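Local atomic coordinates of secreted protein (Streptomyces lividans, PDB entry 4UNM), a protein that binds copper as a radical copper oxidase related to galactose oxidase and is required for glycan deposition at hyphal tips and for morphogenesis. Residues E392-A397 with D408-E413; D373-V378 with I396-A401; W26-F31 with R506-T511; V50-G55 with R71-V76; L124-N129 with D277-L282. All coordinates share one frame; numbering follows the deposited sequence.

Interaction 1. Residues E392-A397 with D408-E413; sequences EKTRIA and DGPSLE
A chi1 of 70° places OG1 of T394 between its backbone N and carbonyl carbon, and from there the hydroxyl faces P410. T394 OG1 donates to P410 O at 2.8 Å, tilted 25° from the carbonyl plane. A valine at T394 would remove this donor and would probably leave the P410 carbonyl without its mate, with the bend at G409-P410 freer to shift. The backbone of T394 is gripped as well: G409 N reaches T394 O at 2.9 Å from above the carbonyl plane, 59° out of it, and D408 CA adds a C-H...O contact to the same oxygen. At the other end of the contact, L412 N meets E392 O at 2.7 Å, in the carbonyl plane. I396 CD1 presses on G409 CA at 3.5 Å, tight for two carbons, which fits a residue without a side chain. One water takes the N-H of T394 and the hydroxyl proton of S411, and donates to G409 O. A second donates to S411 OG and to E392 OE2, the oxygen also salt-bridged by K393 NZ (2.8 Å). In this kelch blade, strand 394-398 is the third of four strands and 406-408 an edge strand. Strand 394-398 and the loop after 406-408 lie against the next blade: T394 of the strand and P410 and L412 of the loop touch F459 (strand 458-461), while I396 and P410 touch Y452 (strand 449-453).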
# COMPACT_ATOMS: atom_id res chain seq x y z
N GLU A 392 0.02 -18.91 -0.71
CA GLU A 392 -0.19 -19.14 0.71
C GLU A 392 1.06 -18.84 1.53
O GLU A 392 1.07 -19.00 2.77
CB GLU A 392 -0.66 -20.60 0.93
CG GLU A 392 0.44 -21.66 0.89
CD GLU A 392 1.04 -21.97 -0.49
OE1 GLU A 392 0.50 -21.53 -1.53
OE2 GLU A 392 2.08 -22.69 -0.53
N LYS A 393 2.14 -18.43 0.86
CA LYS A 393 3.45 -18.44 1.46
C LYS A 393 3.75 -17.13 2.20
O LYS A 393 3.28 -16.04 1.78
CB LYS A 393 4.51 -18.73 0.41
CG LYS A 393 4.44 -20.18 -0.14
CD LYS A 393 5.62 -20.47 -1.06
CE LYS A 393 5.69 -21.91 -1.58
NZ LYS A 393 4.39 -22.36 -2.12
N THR A 394 4.55 -17.24 3.25
CA THR A 394 5.37 -16.12 3.74
C THR A 394 6.83 -16.34 3.38
O THR A 394 7.31 -17.49 3.24
CB THR A 394 5.17 -15.90 5.28
OG1 THR A 394 5.76 -16.99 6.03
CG2 THR A 394 3.72 -15.81 5.57
N ARG A 395 7.53 -15.24 3.17
CA ARG A 395 8.92 -15.24 2.80
C ARG A 395 9.64 -14.18 3.60
O ARG A 395 9.24 -13.00 3.60
CB ARG A 395 9.15 -14.98 1.30
CG ARG A 395 8.39 -15.88 0.33
CD ARG A 395 6.91 -15.54 0.19
NE ARG A 395 6.46 -15.40 -1.19
CZ ARG A 395 5.31 -14.84 -1.53
NH1 ARG A 395 4.47 -14.37 -0.59
NH2 ARG A 395 4.98 -14.77 -2.82
N ILE A 396 10.75 -14.57 4.24
CA ILE A 396 11.44 -13.69 5.15
C ILE A 396 12.86 -13.46 4.71
O ILE A 396 13.63 -14.44 4.51
CB ILE A 396 11.39 -14.29 6.57
CG1 ILE A 396 9.94 -14.32 7.09
CG2 ILE A 396 12.23 -13.46 7.51
CD1 ILE A 396 9.35 -15.68 7.20
N ALA A 397 13.23 -12.19 4.59
CA ALA A 397 14.63 -11.81 4.36
C ALA A 397 15.26 -11.12 5.53
O ALA A 397 14.79 -10.05 5.99
CB ALA A 397 14.78 -10.96 3.13
N ASP A 408 11.38 -19.25 3.12
CA ASP A 408 9.98 -19.46 3.45
C ASP A 408 9.74 -19.49 4.97
O ASP A 408 10.42 -20.22 5.71
CB ASP A 408 9.47 -20.80 2.87
CG ASP A 408 9.24 -20.75 1.36
OD1 ASP A 408 9.64 -19.78 0.70
OD2 ASP A 408 8.62 -21.70 0.85
N GLY A 409 8.75 -18.73 5.42
CA GLY A 409 8.19 -18.90 6.76
C GLY A 409 6.98 -19.81 6.81
O GLY A 409 6.77 -20.62 5.91
N PRO A 410 6.14 -19.65 7.85
CA PRO A 410 4.96 -20.44 8.00
C PRO A 410 3.94 -20.10 6.94
O PRO A 410 3.87 -18.94 6.51
CB PRO A 410 4.47 -20.09 9.41
CG PRO A 410 4.94 -18.67 9.60
CD PRO A 410 6.23 -18.57 8.86
N SER A 411 3.18 -21.09 6.49
CA SER A 411 2.24 -20.88 5.43
C SER A 411 0.87 -20.58 5.96
O SER A 411 0.47 -21.04 7.03
CB SER A 411 2.19 -22.09 4.50
OG SER A 411 3.45 -22.25 3.87
N LEU A 412 0.13 -19.82 5.19
CA LEU A 412 -1.29 -19.71 5.37
C LEU A 412 -1.96 -21.03 4.90
O LEU A 412 -1.32 -21.83 4.23
CB LEU A 412 -1.78 -18.55 4.53
CG LEU A 412 -1.02 -17.24 4.80
CD1 LEU A 412 -1.33 -16.24 3.68
CD2 LEU A 412 -1.42 -16.70 6.14
N GLU A 413 -3.23 -21.21 5.23
CA GLU A 413 -4.04 -22.36 4.76
C GLU A 413 -4.26 -22.24 3.27
O GLU A 413 -4.07 -23.22 2.54
CB GLU A 413 -5.39 -22.44 5.50
CG GLU A 413 -6.24 -23.68 5.16
CD GLU A 413 -7.60 -23.73 5.85
OE1 GLU A 413 -7.79 -23.09 6.90
OE2 GLU A 413 -8.49 -24.43 5.34
O HOH W 1 3.12 -23.81 1.61
O HOH W 2 5.46 -20.14 3.47

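Interaction 2. Residues D373-V378 with I396-A401; sequences DEKYMV and IADLKA
L399 lies across Y376 at about a right angle, with L399 CD1 3.6 Å from Y376 CE1 and oblique to the ring. Y376 CG stands beside its backbone N (chi1 -65°), which turns the ring toward L399. On the opposite face of the sheet, I396 and M377 run side by side, I396 CG1 and M377 CG being 4.0 Å apart. K375 crosses D398 there, methylene against methylene. Behind these side chains is antiparallel pairing: Y376 and A397 exchange two backbone bonds, and L399 N continues them to E374 O at 2.9 Å, nearly straight at 172°. Further out, the Y376 hydroxyl donates to E374 OE1 at 3.1 Å, and Q316 N binds the other carboxylate oxygen. F313, edge-to-face, and F321 also meet the Y376 ring. A leucine in place of Y376 would probably leave E374 OE1 without this donor and open a gap beside L399. The chain bends at D398 in an Asx turn within a type I turn, K400 N reaching D398 OD1 at 2.8 Å. In this central strand pair of a propeller blade, backbone bonds set the register and apolar carbon packs both faces; with 5.0 Å between K375 NZ and D398 OD2, their opposite charges probably add only a longer-range attraction.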
# COMPACT_ATOMS: atom_id res chain seq x y z
N ASP A 373 16.50 -5.49 13.75
CA ASP A 373 16.94 -6.76 13.13
C ASP A 373 16.96 -6.74 11.61
O ASP A 373 17.50 -7.65 11.00
CB ASP A 373 16.05 -7.89 13.57
CG ASP A 373 16.18 -8.21 15.06
OD1 ASP A 373 17.11 -7.68 15.70
OD2 ASP A 373 15.33 -8.96 15.55
N GLU A 374 16.32 -5.76 11.00
CA GLU A 374 16.24 -5.68 9.54
C GLU A 374 15.76 -6.96 8.88
O GLU A 374 16.28 -7.37 7.85
CB GLU A 374 17.59 -5.25 8.98
CG GLU A 374 17.95 -3.84 9.33
CD GLU A 374 17.71 -2.86 8.16
OE1 GLU A 374 16.52 -2.65 7.67
OE2 GLU A 374 18.74 -2.32 7.75
N LYS A 375 14.72 -7.57 9.44
CA LYS A 375 14.06 -8.69 8.83
C LYS A 375 12.72 -8.28 8.25
O LYS A 375 11.90 -7.70 8.95
CB LYS A 375 13.83 -9.81 9.82
CG LYS A 375 15.07 -10.55 10.30
CD LYS A 375 14.58 -11.87 10.89
CE LYS A 375 15.55 -12.46 11.87
NZ LYS A 375 14.89 -13.65 12.49
N TYR A 376 12.52 -8.59 6.98
CA TYR A 376 11.30 -8.29 6.21
C TYR A 376 10.55 -9.52 5.87
O TYR A 376 11.13 -10.53 5.44
CB TYR A 376 11.70 -7.55 4.93
CG TYR A 376 12.31 -6.22 5.20
CD1 TYR A 376 13.65 -6.08 5.52
CD2 TYR A 376 11.51 -5.07 5.17
CE1 TYR A 376 14.19 -4.82 5.77
CE2 TYR A 376 12.05 -3.82 5.43
CZ TYR A 376 13.37 -3.70 5.76
OH TYR A 376 13.91 -2.45 5.99
N MET A 377 9.24 -9.48 6.03
CA MET A 377 8.40 -10.57 5.67
C MET A 377 7.43 -10.17 4.57
O MET A 377 6.74 -9.15 4.69
CB MET A 377 7.60 -11.03 6.88
CG MET A 377 6.62 -12.15 6.55
SD MET A 377 5.85 -12.92 8.00
CE MET A 377 4.84 -11.61 8.60
N VAL A 378 7.38 -10.97 3.50
CA VAL A 378 6.42 -10.83 2.39
C VAL A 378 5.34 -11.88 2.51
O VAL A 378 5.62 -13.07 2.69
CB VAL A 378 7.13 -10.88 1.03
CG1 VAL A 378 6.14 -10.83 -0.13
CG2 VAL A 378 8.15 -9.76 0.92
N ILE A 396 10.75 -14.57 4.24
CA ILE A 396 11.44 -13.69 5.15
C ILE A 396 12.86 -13.46 4.71
O ILE A 396 13.63 -14.44 4.51
CB ILE A 396 11.39 -14.29 6.57
CG1 ILE A 396 9.94 -14.32 7.09
CG2 ILE A 396 12.23 -13.46 7.51
CD1 ILE A 396 9.35 -15.68 7.20
N ALA A 397 13.23 -12.19 4.59
CA ALA A 397 14.63 -11.81 4.36
C ALA A 397 15.26 -11.12 5.53
O ALA A 397 14.79 -10.05 5.99
CB ALA A 397 14.78 -10.96 3.13
N ASP A 398 16.38 -11.67 5.97
CA ASP A 398 17.23 -11.03 6.97
C ASP A 398 18.35 -10.25 6.31
O ASP A 398 19.30 -10.85 5.81
CB ASP A 398 17.76 -12.11 7.93
CG ASP A 398 18.68 -11.54 9.02
OD1 ASP A 398 19.16 -10.37 8.97
OD2 ASP A 398 18.93 -12.33 9.95
N LEU A 399 18.29 -8.92 6.35
CA LEU A 399 19.21 -8.13 5.58
C LEU A 399 20.53 -7.92 6.32
O LEU A 399 21.42 -7.27 5.78
CB LEU A 399 18.63 -6.78 5.22
CG LEU A 399 17.33 -6.80 4.42
CD1 LEU A 399 17.14 -5.43 3.78
CD2 LEU A 399 17.30 -7.94 3.40
N LYS A 400 20.63 -8.40 7.55
CA LYS A 400 21.91 -8.33 8.28
C LYS A 400 22.76 -9.59 8.05
O LYS A 400 23.93 -9.63 8.47
CB LYS A 400 21.69 -8.12 9.77
CG LYS A 400 21.50 -6.66 10.12
CD LYS A 400 21.23 -6.48 11.60
CE LYS A 400 21.40 -5.02 12.00
NZ LYS A 400 21.21 -4.92 13.47
N ALA A 401 22.19 -10.61 7.41
CA ALA A 401 22.93 -11.83 7.07
C ALA A 401 24.09 -11.55 6.13
O ALA A 401 24.06 -10.60 5.34
CB ALA A 401 21.99 -12.86 6.49
O HOH W 3 18.62 -9.84 11.79

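Interaction 3. Residues W26-F31 with R506-T511; sequences WEIIEF and RIEIYT
W26 meets Y510, and I29 meets I507, where the N-terminal strand 25-29 joins strand 507-511 to complete a propeller blade whose other strands come from far later in the chain. This is the ring closure, often called Velcro, of beta-propellers. The backbone bonds are antiparallel: E27 pairs with I509 and I29 with I507, two bonds each, I29 N to I507 O (2.9 Å) being close to linear at 172°. Apolar packing fills the face carrying I29. There I507 holds CG1 between its backbone N and carbonyl carbon (chi1 72°), which brings I507 CG1 to 3.7 Å from I29 CB and sends I507 CD1 on to F31 CZ at 3.6 Å. On the opposite face I28 CG2 rests on R506 CD (3.8 Å), in an arginine salt-bridged through NE to E504. A second polar group on this face is the E508 carboxylate, its OE1 3.3 Å from W26 CE3. It is buried, with R469 and the backbone N atoms of L466 and V467 as partners. The aromatic contact includes a CH-pi one, Y510 CB standing 3.6 Å above the centroid of the W26 six-membered ring; the rings themselves meet obliquely, planes at 41°. W26 NE1, whose hydrogen bond goes to A463 O, lies 3.2 Å from Y510 CD1.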
# COMPACT_ATOMS: atom_id res chain seq x y z
N TRP A 26 -13.52 -9.53 17.73
CA TRP A 26 -13.84 -8.53 16.73
C TRP A 26 -15.20 -7.85 16.97
O TRP A 26 -16.13 -8.48 17.50
CB TRP A 26 -13.93 -9.22 15.38
CG TRP A 26 -12.65 -9.77 14.86
CD1 TRP A 26 -12.09 -10.98 15.15
CD2 TRP A 26 -11.76 -9.13 13.95
NE1 TRP A 26 -10.90 -11.14 14.48
CE2 TRP A 26 -10.67 -10.01 13.73
CE3 TRP A 26 -11.76 -7.88 13.30
CZ2 TRP A 26 -9.60 -9.70 12.88
CZ3 TRP A 26 -10.70 -7.57 12.45
CH2 TRP A 26 -9.64 -8.47 12.25
N GLU A 27 -15.32 -6.59 16.57
CA GLU A 27 -16.59 -5.89 16.54
C GLU A 27 -16.74 -5.06 15.27
O GLU A 27 -15.79 -4.42 14.80
CB GLU A 27 -16.76 -5.02 17.80
CG GLU A 27 -15.84 -3.81 17.86
CD GLU A 27 -15.86 -3.09 19.20
OE1 GLU A 27 -16.85 -2.38 19.45
OE2 GLU A 27 -14.88 -3.20 19.98
N ILE A 28 -17.94 -5.07 14.71
CA ILE A 28 -18.29 -4.25 13.58
C ILE A 28 -18.71 -2.86 14.08
O ILE A 28 -19.44 -2.73 15.07
CB ILE A 28 -19.41 -4.91 12.75
CG1 ILE A 28 -18.91 -6.23 12.17
CG2 ILE A 28 -19.90 -3.99 11.65
CD1 ILE A 28 -20.02 -7.10 11.62
N ILE A 29 -18.20 -1.83 13.42
CA ILE A 29 -18.64 -0.47 13.61
C ILE A 29 -19.25 -0.06 12.29
O ILE A 29 -18.64 -0.20 11.23
CB ILE A 29 -17.50 0.51 13.98
CG1 ILE A 29 -16.73 0.04 15.23
CG2 ILE A 29 -18.02 1.94 14.17
CD1 ILE A 29 -17.52 0.09 16.51
N GLU A 30 -20.46 0.46 12.37
CA GLU A 30 -21.14 1.00 11.21
C GLU A 30 -21.49 2.44 11.53
O GLU A 30 -21.94 2.73 12.62
CB GLU A 30 -22.37 0.16 10.90
CG GLU A 30 -22.93 0.38 9.50
CD GLU A 30 -23.87 -0.74 9.05
OE1 GLU A 30 -24.61 -1.28 9.90
OE2 GLU A 30 -23.85 -1.07 7.85
N PHE A 31 -21.24 3.34 10.60
CA PHE A 31 -21.42 4.75 10.86
C PHE A 31 -22.79 5.22 10.39
O PHE A 31 -23.40 4.60 9.51
CB PHE A 31 -20.31 5.54 10.18
CG PHE A 31 -18.96 5.27 10.77
CD1 PHE A 31 -18.63 5.73 12.04
CD2 PHE A 31 -18.02 4.54 10.07
CE1 PHE A 31 -17.39 5.49 12.58
CE2 PHE A 31 -16.78 4.28 10.60
CZ PHE A 31 -16.46 4.76 11.85
N ARG A 506 -18.46 -0.72 6.26
CA ARG A 506 -18.25 -1.00 7.67
C ARG A 506 -16.74 -1.09 7.97
O ARG A 506 -15.93 -1.46 7.09
CB ARG A 506 -18.93 -2.31 8.07
CG ARG A 506 -20.46 -2.33 7.86
CD ARG A 506 -21.05 -3.74 8.01
NE ARG A 506 -20.58 -4.64 6.95
CZ ARG A 506 -20.67 -5.97 6.96
NH1 ARG A 506 -21.26 -6.60 7.96
NH2 ARG A 506 -20.19 -6.69 5.95
N ILE A 507 -16.37 -0.77 9.20
CA ILE A 507 -15.04 -1.07 9.73
C ILE A 507 -15.17 -2.06 10.87
O ILE A 507 -16.29 -2.31 11.35
CB ILE A 507 -14.28 0.22 10.13
CG1 ILE A 507 -14.88 0.84 11.40
CG2 ILE A 507 -14.33 1.21 8.98
CD1 ILE A 507 -14.10 2.02 11.96
N GLU A 508 -14.07 -2.69 11.26
CA GLU A 508 -14.00 -3.48 12.48
C GLU A 508 -12.90 -2.99 13.39
O GLU A 508 -11.88 -2.44 12.92
CB GLU A 508 -13.75 -4.96 12.18
CG GLU A 508 -14.88 -5.67 11.47
CD GLU A 508 -14.53 -7.11 11.15
OE1 GLU A 508 -14.75 -7.99 12.00
OE2 GLU A 508 -14.04 -7.38 10.06
N ILE A 509 -13.11 -3.21 14.68
CA ILE A 509 -12.08 -3.11 15.68
C ILE A 509 -11.77 -4.50 16.19
O ILE A 509 -12.68 -5.25 16.57
CB ILE A 509 -12.52 -2.18 16.83
CG1 ILE A 509 -12.63 -0.74 16.32
CG2 ILE A 509 -11.57 -2.30 18.01
CD1 ILE A 509 -13.06 0.25 17.39
N TYR A 510 -10.49 -4.87 16.16
CA TYR A 510 -10.05 -6.14 16.70
C TYR A 510 -9.34 -5.90 18.01
O TYR A 510 -8.42 -5.11 18.08
CB TYR A 510 -9.14 -6.93 15.75
CG TYR A 510 -8.54 -8.20 16.36
CD1 TYR A 510 -9.34 -9.33 16.64
CD2 TYR A 510 -7.18 -8.28 16.71
CE1 TYR A 510 -8.79 -10.46 17.23
CE2 TYR A 510 -6.62 -9.42 17.26
CZ TYR A 510 -7.44 -10.53 17.53
OH TYR A 510 -6.91 -11.64 18.11
N THR A 511 -9.81 -6.57 19.06
CA THR A 511 -9.15 -6.56 20.36
C THR A 511 -8.35 -7.83 20.49
O THR A 511 -8.95 -8.94 20.53
CB THR A 511 -10.19 -6.48 21.51
OG1 THR A 511 -11.03 -5.35 21.30
CG2 THR A 511 -9.51 -6.36 22.84
O HOH W 4 -12.98 -5.42 19.43

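Interaction 4. Residues V50-G55 with R71-V76; sequences VLMVAG and RIWDPV
V50 abuts the rim of the W73 indole, its CG2 lying near the ring plane and 3.8 Å from W73 CE3; the two side chains run side by side. Next to it M52 supplies a second bump. Its CG stands beside the backbone N (chi1 -56°) and the chain is extended at chi2 (169°), carrying the sulfur diagonally from the M52-R71 pair to W73, where M52 SD packs 3.7 Å from W73 CB, at the root of the indole side chain. SD is also 5.2 Å from the centroid of the five-membered ring, an oblique Met-aromatic contact. Over one face of the indole sits P75 CA, 3.7 Å above the plane, and F31 and I509 meet W73 from the neighbouring blade. On the reverse of the sheet, L51 CD1 fits loosely against I72 CG1 at 4.2 Å. These shapes are locked by four antiparallel backbone bonds, V50 with W73 and M52 with R71; M52 N to R71 O is short at 2.7 Å. The R71 chain bends at chi2 (-69°), which leads its guanidinium away from strand 50-55. Strands 50-55 and 69-73 are thus neighbours in one propeller blade with an apolar interface. The buried guanidinium is the exception, and its charge is probably compensated by D69, with the carbonyls of Y35 and R36 taking further N-H groups.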
# COMPACT_ATOMS: atom_id res chain seq x y z
N VAL A 50 -7.85 8.77 13.51
CA VAL A 50 -7.53 8.09 12.25
C VAL A 50 -8.08 8.89 11.07
O VAL A 50 -9.26 9.19 11.00
CB VAL A 50 -8.07 6.66 12.20
CG1 VAL A 50 -7.61 5.96 10.93
CG2 VAL A 50 -7.65 5.86 13.44
N LEU A 51 -7.18 9.29 10.17
CA LEU A 51 -7.52 9.87 8.91
C LEU A 51 -7.99 8.77 7.99
O LEU A 51 -7.28 7.78 7.79
CB LEU A 51 -6.30 10.57 8.33
CG LEU A 51 -6.56 11.32 7.03
CD1 LEU A 51 -7.48 12.53 7.26
CD2 LEU A 51 -5.23 11.69 6.39
N MET A 52 -9.20 8.90 7.47
CA MET A 52 -9.78 7.94 6.53
C MET A 52 -10.09 8.61 5.21
O MET A 52 -10.92 9.54 5.14
CB MET A 52 -11.00 7.24 7.15
CG MET A 52 -10.69 6.55 8.46
SD MET A 52 -12.20 6.02 9.32
CE MET A 52 -12.75 4.68 8.29
N VAL A 53 -9.38 8.21 4.14
CA VAL A 53 -9.46 8.90 2.87
C VAL A 53 -10.13 8.06 1.79
O VAL A 53 -9.73 6.91 1.54
CB VAL A 53 -8.07 9.36 2.36
CG1 VAL A 53 -8.25 10.14 1.08
CG2 VAL A 53 -7.34 10.20 3.39
N ALA A 54 -11.20 8.61 1.19
CA ALA A 54 -11.89 7.94 0.09
C ALA A 54 -11.65 8.56 -1.25
O ALA A 54 -11.60 7.89 -2.26
CB ALA A 54 -13.38 7.86 0.38
N GLY A 55 -11.45 9.87 -1.30
CA GLY A 55 -11.50 10.59 -2.52
C GLY A 55 -12.88 10.38 -3.10
O GLY A 55 -13.85 10.36 -2.35
N ARG A 71 -12.63 11.39 6.19
CA ARG A 71 -13.09 11.45 7.56
C ARG A 71 -11.94 11.44 8.55
O ARG A 71 -10.84 10.94 8.24
CB ARG A 71 -13.99 10.29 7.89
CG ARG A 71 -15.16 10.02 6.95
CD ARG A 71 -16.23 11.10 7.00
NE ARG A 71 -17.26 10.77 6.01
CZ ARG A 71 -17.38 11.30 4.79
NH1 ARG A 71 -16.58 12.24 4.35
NH2 ARG A 71 -18.34 10.89 3.98
N ILE A 72 -12.20 12.01 9.73
CA ILE A 72 -11.38 11.77 10.91
C ILE A 72 -12.24 11.06 11.95
O ILE A 72 -13.30 11.56 12.33
CB ILE A 72 -10.84 13.08 11.51
CG1 ILE A 72 -9.84 13.72 10.56
CG2 ILE A 72 -10.20 12.81 12.86
CD1 ILE A 72 -9.37 15.08 11.02
N TRP A 73 -11.77 9.89 12.38
CA TRP A 73 -12.49 9.01 13.27
C TRP A 73 -11.76 8.92 14.59
O TRP A 73 -10.55 8.66 14.63
CB TRP A 73 -12.60 7.62 12.65
CG TRP A 73 -13.20 6.60 13.55
CD1 TRP A 73 -14.47 6.57 14.03
CD2 TRP A 73 -12.55 5.43 14.08
NE1 TRP A 73 -14.65 5.48 14.83
CE2 TRP A 73 -13.49 4.75 14.87
CE3 TRP A 73 -11.26 4.89 13.94
CZ2 TRP A 73 -13.20 3.56 15.52
CZ3 TRP A 73 -10.96 3.70 14.60
CH2 TRP A 73 -11.92 3.05 15.38
N ASP A 74 -12.48 9.14 15.69
CA ASP A 74 -11.88 9.12 17.00
C ASP A 74 -12.19 7.78 17.63
O ASP A 74 -13.33 7.49 17.96
CB ASP A 74 -12.43 10.29 17.84
CG ASP A 74 -11.79 10.37 19.22
OD1 ASP A 74 -11.38 9.33 19.78
OD2 ASP A 74 -11.69 11.48 19.74
N PRO A 75 -11.19 6.90 17.77
CA PRO A 75 -11.48 5.56 18.23
C PRO A 75 -11.83 5.49 19.74
O PRO A 75 -12.40 4.51 20.15
CB PRO A 75 -10.18 4.81 17.97
CG PRO A 75 -9.13 5.86 18.07
CD PRO A 75 -9.75 7.11 17.53
N VAL A 76 -11.45 6.50 20.52
CA VAL A 76 -11.76 6.52 21.95
C VAL A 76 -13.22 6.94 22.13
O VAL A 76 -14.01 6.16 22.63
CB VAL A 76 -10.77 7.39 22.75
CG1 VAL A 76 -11.19 7.50 24.22
CG2 VAL A 76 -9.38 6.78 22.67

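Interaction 5. Residues L124-N129 with D277-L282; sequences LMVVHN and DDIGQL
The strand through L124 and V126 passes the loop at I279-Q281 without pairing to it, the nearest alpha carbons, V126 CA and Q281 CA, being 7.9 Å apart. Side chains bridge the gap. L124 holds CG anti to the backbone N (chi1 162°), and its CD2 methyl ends 3.3 Å from I279 O, a carbonyl that also accepts from R184 NE. Beside it V126 CG1 faces I279 CD1 at 4.3 Å. H128 and Q281 reach toward each other from opposite directions; the imidazole is stacked with Y218, which probably helps hold its tilt. Strand 122-129 belongs to a closed six-stranded barrel and residues 277-282 to a kelch blade, so the contact joins barrel to propeller. D277 shapes the loop: its OD1 accepts from I279 N at 3.0 Å, an Asx turn, and from Q281 N at 2.8 Å, on opposite faces of the carboxylate. G280 N to D277 O (3.1 Å) closes the type I turn from D277 to G280, and D277 N to Q281 O (2.8 Å) ties the loop one residue further out. G280 has a positive phi of 89°; a beta carbon there would probably collide with the carbonyl oxygen of I279, and would lie 3.2 Å from L124 CD2.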
# COMPACT_ATOMS: atom_id res chain seq x y z
N LEU A 124 -6.67 0.61 -22.99
CA LEU A 124 -5.99 1.69 -23.68
C LEU A 124 -4.71 1.15 -24.30
O LEU A 124 -3.88 0.55 -23.60
CB LEU A 124 -5.61 2.77 -22.64
CG LEU A 124 -4.53 3.83 -22.97
CD1 LEU A 124 -5.15 4.90 -23.83
CD2 LEU A 124 -3.90 4.49 -21.72
N MET A 125 -4.54 1.40 -25.59
CA MET A 125 -3.26 1.29 -26.27
C MET A 125 -2.68 2.66 -26.51
O MET A 125 -3.36 3.53 -27.04
CB MET A 125 -3.45 0.59 -27.61
CG MET A 125 -2.17 0.34 -28.38
SD MET A 125 -1.09 -0.95 -27.70
CE MET A 125 -2.27 -2.32 -27.64
N VAL A 126 -1.42 2.85 -26.12
CA VAL A 126 -0.71 4.10 -26.43
C VAL A 126 0.19 3.89 -27.62
O VAL A 126 1.22 3.19 -27.51
CB VAL A 126 0.12 4.62 -25.23
CG1 VAL A 126 0.72 5.98 -25.55
CG2 VAL A 126 -0.75 4.76 -23.98
N VAL A 127 -0.18 4.49 -28.76
CA VAL A 127 0.58 4.32 -29.97
C VAL A 127 1.70 5.35 -30.01
O VAL A 127 1.45 6.54 -29.79
CB VAL A 127 -0.28 4.46 -31.24
CG1 VAL A 127 0.54 4.14 -32.49
CG2 VAL A 127 -1.49 3.55 -31.15
N HIS A 128 2.91 4.88 -30.30
CA HIS A 128 4.06 5.71 -30.48
C HIS A 128 4.37 5.88 -31.99
O HIS A 128 4.34 4.90 -32.75
CB HIS A 128 5.26 5.11 -29.76
CG HIS A 128 5.07 5.00 -28.28
ND1 HIS A 128 5.99 5.47 -27.37
CD2 HIS A 128 4.04 4.50 -27.55
CE1 HIS A 128 5.56 5.24 -26.14
NE2 HIS A 128 4.36 4.67 -26.22
N ASN A 129 4.64 7.13 -32.38
CA ASN A 129 5.16 7.49 -33.70
C ASN A 129 6.55 8.10 -33.59
O ASN A 129 6.68 9.22 -33.09
CB ASN A 129 4.21 8.48 -34.36
CG ASN A 129 4.66 8.90 -35.77
OD1 ASN A 129 5.62 8.36 -36.31
ND2 ASN A 129 3.96 9.85 -36.35
N ASP A 277 0.94 7.94 -15.21
CA ASP A 277 1.06 9.37 -15.50
C ASP A 277 -0.27 9.95 -16.01
O ASP A 277 -1.25 9.27 -15.89
CB ASP A 277 2.26 9.59 -16.44
CG ASP A 277 1.98 9.24 -17.91
OD1 ASP A 277 0.89 8.78 -18.29
OD2 ASP A 277 2.92 9.45 -18.69
N ASP A 278 -0.30 11.20 -16.51
CA ASP A 278 -1.54 11.88 -16.90
C ASP A 278 -2.24 11.24 -18.11
O ASP A 278 -3.45 11.44 -18.29
CB ASP A 278 -1.28 13.38 -17.18
CG ASP A 278 -2.46 14.07 -17.93
OD1 ASP A 278 -3.56 14.24 -17.34
OD2 ASP A 278 -2.32 14.41 -19.15
N ILE A 279 -1.51 10.45 -18.89
CA ILE A 279 -2.16 9.69 -19.99
C ILE A 279 -2.22 8.16 -19.76
O ILE A 279 -2.71 7.42 -20.66
CB ILE A 279 -1.56 10.03 -21.37
CG1 ILE A 279 -0.17 9.48 -21.56
CG2 ILE A 279 -1.52 11.54 -21.58
CD1 ILE A 279 0.25 9.48 -23.02
N GLY A 280 -1.80 7.72 -18.56
CA GLY A 280 -1.92 6.33 -18.18
C GLY A 280 -0.74 5.45 -18.54
O GLY A 280 -0.87 4.21 -18.50
N GLN A 281 0.41 6.06 -18.87
CA GLN A 281 1.67 5.36 -19.04
C GLN A 281 2.36 5.22 -17.70
O GLN A 281 2.27 6.11 -16.88
CB GLN A 281 2.63 6.14 -19.90
CG GLN A 281 2.13 6.49 -21.28
CD GLN A 281 3.06 7.49 -21.93
OE1 GLN A 281 3.16 8.66 -21.48
NE2 GLN A 281 3.77 7.05 -22.96
N LEU A 282 3.13 4.16 -17.54
CA LEU A 282 3.88 4.00 -16.31
C LEU A 282 4.96 5.07 -16.29
O LEU A 282 5.68 5.26 -17.28
CB LEU A 282 4.50 2.60 -16.23
CG LEU A 282 5.29 2.34 -14.92
CD1 LEU A 282 4.33 2.22 -13.75
CD2 LEU A 282 6.12 1.09 -15.00

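Interaction 3 joins residues more than 470 positions apart and encloses the others, which follow as interaction 4, interaction 5, interaction 2 and interaction 1. Interactions 1 and 2 share strand 394-398 and residues I396 and A397; they describe successive strand steps of one blade, their centres 13 Å apart. Interactions 3 and 4, also 13 Å apart between centres, belong to adjacent blades that meet directly, F31 and I509 packing on W73 and I507 on M52. Interaction 5 stands apart, its centre 35 to 41 Å from those of the rest, where the barrel touches the propeller. Together they cover strand pairing within blades, packing between blades, closure of the ring and contact between the barrel domain and the propeller.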